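Local coordinates for protein ribokinase (Staphylococcus aureus, PDB 3RY7) that catalyses the ATP- and magnesium-dependent phosphorylation of D-ribose at O-5, giving D-ribose 5-phosphate, and is activated by monovalent cations, at residues 274-277 / 278-282; 246-249 / 250-254; 257-260 / 261-264. All coordinates share one frame; numbering follows the deposited sequence.

Contact 1: residues 274-277 / 278-282; sequences AIDF and GNKAS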
loop_
_atom_site.group_PDB
_atom_site.type_symbol
_atom_site.label_atom_id
_atom_site.label_comp_id
_atom_site.label_asym_id
_atom_site.label_seq_id
_atom_site.Cartn_x
_atom_site.Cartn_y
_atom_site.Cartn_z
ATOM N N ALA A 274 5.990 -9.438 -24.718
ATOM C CA ALA A 274 6.795 -9.368 -23.508
ATOM C C ALA A 274 6.850 -7.937 -22.976
ATOM O O ALA A 274 6.795 -7.714 -21.774
ATOM C CB ALA A 274 8.220 -9.920 -23.766
ATOM N N ILE A 275 6.950 -6.965 -23.871
ATOM C CA ILE A 275 6.970 -5.567 -23.457
ATOM C C ILE A 275 5.621 -5.120 -22.869
ATOM O O ILE A 275 5.570 -4.289 -21.946
ATOM C CB ILE A 275 7.392 -4.654 -24.619
ATOM C CG1 ILE A 275 8.878 -4.893 -24.940
ATOM C CG2 ILE A 275 7.118 -3.191 -24.283
ATOM C CD1 ILE A 275 9.413 -4.025 -26.051
ATOM N N ASP A 276 4.542 -5.693 -23.401
ATOM C CA ASP A 276 3.196 -5.444 -22.902
ATOM C C ASP A 276 3.051 -5.960 -21.472
ATOM O O ASP A 276 2.640 -5.230 -20.564
ATOM C CB ASP A 276 2.163 -6.132 -23.795
ATOM C CG ASP A 276 0.745 -5.929 -23.294
ATOM O OD1 ASP A 276 0.103 -6.911 -22.849
ATOM O OD2 ASP A 276 0.294 -4.768 -23.326
ATOM N N PHE A 277 3.385 -7.234 -21.296
ATOM C CA PHE A 277 3.400 -7.873 -19.988
ATOM C C PHE A 277 4.271 -7.126 -18.974
ATOM O O PHE A 277 3.897 -6.996 -17.808
ATOM C CB PHE A 277 3.897 -9.299 -20.130
ATOM C CG PHE A 277 3.900 -10.077 -18.846
ATOM C CD1 PHE A 277 2.784 -10.817 -18.464
ATOM C CD2 PHE A 277 5.026 -10.100 -18.031
ATOM C CE1 PHE A 277 2.781 -11.556 -17.284
ATOM C CE2 PHE A 277 5.033 -10.836 -16.850
ATOM C CZ PHE A 277 3.906 -11.568 -16.480
ATOM N N GLY A 278 5.430 -6.645 -19.419
ATOM C CA GLY A 278 6.315 -5.874 -18.564
ATOM C C GLY A 278 5.663 -4.574 -18.129
ATOM O O GLY A 278 5.796 -4.145 -16.981
ATOM N N ASN A 279 4.968 -3.931 -19.060
ATOM C CA ASN A 279 4.282 -2.684 -18.760
ATOM C C ASN A 279 3.073 -2.908 -17.845
ATOM O O ASN A 279 2.739 -2.039 -17.038
ATOM C CB ASN A 279 3.899 -1.942 -20.044
ATOM C CG ASN A 279 5.055 -1.110 -20.611
ATOM O OD1 ASN A 279 5.839 -0.513 -19.864
ATOM N ND2 ASN A 279 5.152 -1.059 -21.942
ATOM N N LYS A 280 2.442 -4.080 -17.951
ATOM C CA LYS A 280 1.386 -4.454 -17.013
ATOM C C LYS A 280 1.959 -4.549 -15.607
ATOM O O LYS A 280 1.557 -3.799 -14.708
ATOM C CB LYS A 280 0.727 -5.785 -17.390
ATOM C CG LYS A 280 -0.363 -5.671 -18.455
ATOM C CD LYS A 280 -0.855 -7.048 -18.884
ATOM C CE LYS A 280 -1.672 -6.981 -20.176
ATOM N NZ LYS A 280 -2.074 -8.338 -20.670
ATOM N N ALA A 281 2.904 -5.472 -15.428
ATOM C CA ALA A 281 3.535 -5.693 -14.133
ATOM C C ALA A 281 3.902 -4.363 -13.509
ATOM O O ALA A 281 3.574 -4.095 -12.357
ATOM C CB ALA A 281 4.761 -6.564 -14.286
ATOM N N SER A 282 4.550 -3.513 -14.294
ATOM C CA SER A 282 4.972 -2.200 -13.824
ATOM C C SER A 282 3.818 -1.306 -13.317
ATOM O O SER A 282 3.995 -0.536 -12.364
ATOM C CB SER A 282 5.743 -1.485 -14.928
ATOM O OG SER A 282 6.153 -0.209 -14.512
#
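The salt bridge between Asp276 and Lys280 is unusual in that the carboxylate lies closer to a methylene than to the charged nitrogen: Asp276 OD1 is 3.2 Å from Lys280 CE but 3.4 Å from Lys280 NZ. The two side chains meet at a slant across one turn of the helix, the aspartate reaching out from its turn and the lysine running back over it. With CG of Asp276 opposite the backbone N (chi1 179°), the carboxylate is swung toward the following turn, while Lys280, extended beyond CG, carries its ammonium group back to it. The two carboxylate oxygens have separate tasks, for OD2 is hydrogen-bonded to Tyr242 OH, and this second hold should limit rotation of the group. Tyr242 also packs against Lys280 and Asn279.

On another face of the helix, Ile275 and Asn279 lie alongside each other and point the same way, with Ile275 CG2 3.7 Å from Asn279 ND2. That amide nitrogen also comes within 3.3 Å of Ile275 O, but is not directed at it for a hydrogen bond; its hydrogen-bond partner is Thr228 OG1. Beneath these side chains runs the regular i to i+4 ladder, including Lys280 N to Asp276 O at 2.9 Å and the nearly straight Ala281 N to Phe277 O at 3.0 Å (174° at the hydrogen). Phe277, Lys280 and Ala281 all pack on Val301 of the second subunit, and Arg263 makes a cation-pi contact with the Phe277 ring.

The Asp276-Lys280 pair is an i to i+4 salt bridge of a largely buried helix, set in the PfkB carbohydrate kinase fold where Asn279 is assigned to the ATP-binding site.

Contact 2: residues 246-249 / 250-254; sequences AIDT and TAAGD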
loop_
_atom_site.group_PDB
_atom_site.type_symbol
_atom_site.label_atom_id
_atom_site.label_comp_id
_atom_site.label_asym_id
_atom_site.label_seq_id
_atom_site.Cartn_x
_atom_site.Cartn_y
_atom_site.Cartn_z
ATOM N N ALA A 246 5.436 9.917 -13.275
ATOM C CA ALA A 246 6.459 10.662 -14.006
ATOM C C ALA A 246 7.848 10.342 -13.479
ATOM O O ALA A 246 8.783 10.121 -14.253
ATOM C CB ALA A 246 6.194 12.156 -13.922
ATOM N N ILE A 247 7.977 10.338 -12.158
ATOM C CA ILE A 247 9.196 9.890 -11.509
ATOM C C ILE A 247 8.955 8.481 -10.953
ATOM O O ILE A 247 7.954 8.251 -10.260
ATOM C CB ILE A 247 9.624 10.861 -10.380
ATOM C CG1 ILE A 247 10.325 12.093 -10.963
ATOM C CG2 ILE A 247 10.569 10.176 -9.404
ATOM C CD1 ILE A 247 9.486 12.912 -11.919
ATOM N N ASP A 248 9.841 7.536 -11.283
ATOM C CA ASP A 248 9.737 6.180 -10.734
ATOM C C ASP A 248 10.066 6.188 -9.246
ATOM O O ASP A 248 11.142 6.624 -8.823
ATOM C CB ASP A 248 10.622 5.170 -11.470
ATOM C CG ASP A 248 10.314 3.724 -11.071
ATOM O OD1 ASP A 248 9.620 3.499 -10.056
ATOM O OD2 ASP A 248 10.759 2.801 -11.782
ATOM N N THR A 249 9.113 5.805 -8.407
ATOM C CA THR A 249 9.329 5.796 -6.967
ATOM C C THR A 249 8.800 4.558 -6.348
ATOM O O THR A 249 8.721 4.468 -5.156
ATOM C CB THR A 249 8.687 6.987 -6.184
ATOM O OG1 THR A 249 7.280 6.865 -6.187
ATOM C CG2 THR A 249 9.058 8.275 -6.725
ATOM N N THR A 250 8.458 3.603 -7.176
ATOM C CA THR A 250 7.858 2.361 -6.725
ATOM C C THR A 250 8.556 1.136 -7.329
ATOM O O THR A 250 7.959 0.060 -7.428
ATOM C CB THR A 250 6.391 2.348 -7.150
ATOM O OG1 THR A 250 6.311 2.734 -8.533
ATOM C CG2 THR A 250 5.601 3.363 -6.329
ATOM N N ALA A 251 9.817 1.298 -7.737
ATOM C CA ALA A 251 10.534 0.221 -8.426
ATOM C C ALA A 251 9.795 -0.246 -9.682
ATOM O O ALA A 251 9.799 -1.442 -9.998
ATOM C CB ALA A 251 10.750 -0.962 -7.490
ATOM N N ALA A 252 9.142 0.685 -10.380
ATOM C CA ALA A 252 8.370 0.349 -11.575
ATOM C C ALA A 252 9.290 -0.059 -12.731
ATOM O O ALA A 252 9.035 -1.047 -13.407
ATOM C CB ALA A 252 7.492 1.527 -11.989
ATOM N N GLY A 253 10.348 0.718 -12.944
ATOM C CA GLY A 253 11.344 0.419 -13.970
ATOM C C GLY A 253 11.931 -0.976 -13.827
ATOM O O GLY A 253 12.025 -1.741 -14.801
ATOM N N ASP A 254 12.313 -1.319 -12.600
ATOM C CA ASP A 254 12.940 -2.610 -12.341
ATOM C C ASP A 254 11.931 -3.715 -12.487
ATOM O O ASP A 254 12.261 -4.811 -12.941
ATOM C CB ASP A 254 13.566 -2.640 -10.943
ATOM C CG ASP A 254 14.729 -1.682 -10.815
ATOM O OD1 ASP A 254 15.470 -1.503 -11.817
ATOM O OD2 ASP A 254 14.903 -1.110 -9.716
HETATM O O HOH W 1 12.726 0.895 -10.910
HETATM O O HOH W 2 11.279 3.285 -7.497
HETATM O O HOH W 3 6.397 4.959 -9.809
#
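The carboxylate of Asp248 faces the backbone amides at and just before the start of helix 252-263, each oxygen turned to different donors. OD1 receives two N-H groups: Ala252 N, 2.9 Å from Asp248 OD1, arrives on the syn lone pair, whereas Thr250 N, 3.1 Å from the same Asp248 OD1, comes almost end-on to the C-O bond. Asp248 CG stands anti to its own backbone N (chi1 -169°), which lets the group bend forward over the turn. OD2 points at Gly253 N, but their 2.4 Å separation is too short to be taken literally. Asp248 to Asp254 spans the DTTAAGD sequence, a form of the PfkB-family signature, in which amides at this helix start are thought to form an anion hole for the transferred phosphate; Asp254 is assigned as the proton acceptor, and Asp248 and Thr250 as potassium ligands. Water 1 donates to Asp248 OD2 and accepts from Asp254 N, 2.8 Å from the water oxygen. Water 3 joins Thr249 N to Thr250 OG1, the latter 2.6 Å from it. The Thr249 and Thr250 side chains pass each other at an angle, and Thr250 OG1 is hydrogen-bonded to Thr285 OG1. The Asp254 carboxylate is held by Gln46 and Asn45.

Contact 3: residues 257-260 / 261-264; sequences IGAF and VSRL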
loop_
_atom_site.group_PDB
_atom_site.type_symbol
_atom_site.label_atom_id
_atom_site.label_comp_id
_atom_site.label_asym_id
_atom_site.label_seq_id
_atom_site.Cartn_x
_atom_site.Cartn_y
_atom_site.Cartn_z
ATOM N N ILE A 257 11.527 -4.538 -16.176
ATOM C CA ILE A 257 12.623 -5.379 -16.659
ATOM C C ILE A 257 12.487 -6.820 -16.197
ATOM O O ILE A 257 12.694 -7.755 -16.973
ATOM C CB ILE A 257 13.984 -4.813 -16.234
ATOM C CG1 ILE A 257 14.288 -3.580 -17.075
ATOM C CG2 ILE A 257 15.070 -5.851 -16.420
ATOM C CD1 ILE A 257 15.091 -2.556 -16.363
ATOM N N GLY A 258 12.099 -7.003 -14.939
ATOM C CA GLY A 258 12.001 -8.339 -14.391
ATOM C C GLY A 258 10.953 -9.127 -15.132
ATOM O O GLY A 258 11.158 -10.290 -15.504
ATOM N N ALA A 259 9.816 -8.471 -15.356
ATOM C CA ALA A 259 8.664 -9.119 -15.972
ATOM C C ALA A 259 8.913 -9.329 -17.469
ATOM O O ALA A 259 8.599 -10.387 -18.012
ATOM C CB ALA A 259 7.404 -8.276 -15.738
ATOM N N PHE A 260 9.483 -8.310 -18.112
ATOM C CA PHE A 260 9.855 -8.371 -19.523
ATOM C C PHE A 260 10.660 -9.625 -19.762
ATOM O O PHE A 260 10.284 -10.467 -20.574
ATOM C CB PHE A 260 10.665 -7.128 -19.924
ATOM C CG PHE A 260 11.345 -7.238 -21.273
ATOM C CD1 PHE A 260 12.732 -7.339 -21.361
ATOM C CD2 PHE A 260 10.608 -7.224 -22.449
ATOM C CE1 PHE A 260 13.369 -7.425 -22.598
ATOM C CE2 PHE A 260 11.240 -7.320 -23.692
ATOM C CZ PHE A 260 12.620 -7.421 -23.765
ATOM N N VAL A 261 11.741 -9.774 -19.004
ATOM C CA VAL A 261 12.611 -10.940 -19.138
ATOM C C VAL A 261 11.916 -12.272 -18.795
ATOM O O VAL A 261 12.205 -13.301 -19.419
ATOM C CB VAL A 261 13.905 -10.766 -18.308
ATOM C CG1 VAL A 261 14.722 -12.039 -18.321
ATOM C CG2 VAL A 261 14.709 -9.612 -18.860
ATOM N N SER A 262 11.004 -12.258 -17.819
ATOM C CA SER A 262 10.263 -13.474 -17.462
ATOM C C SER A 262 9.412 -13.995 -18.636
ATOM O O SER A 262 9.165 -15.197 -18.768
ATOM C CB SER A 262 9.357 -13.219 -16.243
ATOM O OG SER A 262 8.246 -12.383 -16.566
ATOM N N ARG A 263 8.990 -13.070 -19.487
ATOM C CA ARG A 263 8.018 -13.342 -20.535
ATOM C C ARG A 263 8.673 -13.574 -21.909
ATOM O O ARG A 263 8.091 -14.232 -22.777
ATOM C CB ARG A 263 7.020 -12.177 -20.597
ATOM C CG ARG A 263 6.042 -12.209 -21.760
ATOM C CD ARG A 263 5.323 -13.544 -21.830
ATOM N NE ARG A 263 4.476 -13.784 -20.668
ATOM C CZ ARG A 263 3.166 -13.540 -20.637
ATOM N NH1 ARG A 263 2.551 -13.037 -21.708
ATOM N NH2 ARG A 263 2.472 -13.805 -19.532
ATOM N N LEU A 264 9.882 -13.046 -22.094
ATOM C CA LEU A 264 10.582 -13.127 -23.380
ATOM C C LEU A 264 10.906 -14.558 -23.769
ATOM O O LEU A 264 11.502 -15.299 -22.984
ATOM C CB LEU A 264 11.897 -12.357 -23.321
ATOM C CG LEU A 264 12.180 -11.342 -24.426
ATOM C CD1 LEU A 264 13.676 -11.127 -24.548
ATOM C CD2 LEU A 264 11.575 -11.743 -25.765
#
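Phe260 and Leu264 lie next to each other and point the same way where helix 252-263 of the ribokinase alpha/beta fold comes to its C-terminal end. Leu264 CD1 is 3.9 Å from Phe260 CZ, touching the ring obliquely at its far end. Val261 meets the ring nearer its root, its CG2 3.9 Å from Phe260 CD1, and that methyl also rests 3.3 Å from Ile257 O. Phe260 CG is opposite the backbone N (chi1 167°), which carries the ring along the helix to span both neighbours.

The backbone beneath begins regularly, with Val261 N bonded to Ile257 O, and then tightens. Arg263 N bonds to Phe260 O at 3.1 Å, a 3-10-like i to i+3 link with the donor well above the carbonyl plane, while its bond to Ala259 O is weak; so is that of Leu264 N to Phe260 O. Ser262 OG, on the face toward Met53, turns back to donate to Ala259 O, at a distance of 2.5 Å that is very short and therefore of doubtful precision. Leu264 is where the chain leaves helical geometry.

Farther out, Val261 and Leu264 pack on Phe136 of strand 136-140, and Phe260 packs on Ile275 of helix 271-283. At this end of the helix, Asn3 ND2 is hydrogen-bonded to both Val261 O and Leu264 O.

In the fold
Contacts 2 and 3 occupy the start and the end of helix 252-263, their centres about 16 Å apart, and contact 1 lies on helix 271-283, the next helix in the chain. Contact 1 touches both: its centre is about 8 Å from that of contact 3, where Ala281 CB meets Ala259 CB at 3.5 Å, and about 13 Å from that of contact 2, where Ser282 OG probably bonds to Ala252 O at 3.2 Å. Contact 2 carries the assigned proton acceptor, Asp254; a glycerol, probably from the crystallisation liquor, lies about 5 Å from its side chain. Asn279 of contact 1 and Gly253 and Asp254 of contact 2 are all assigned to ATP binding, and both contacts touch the second subunit.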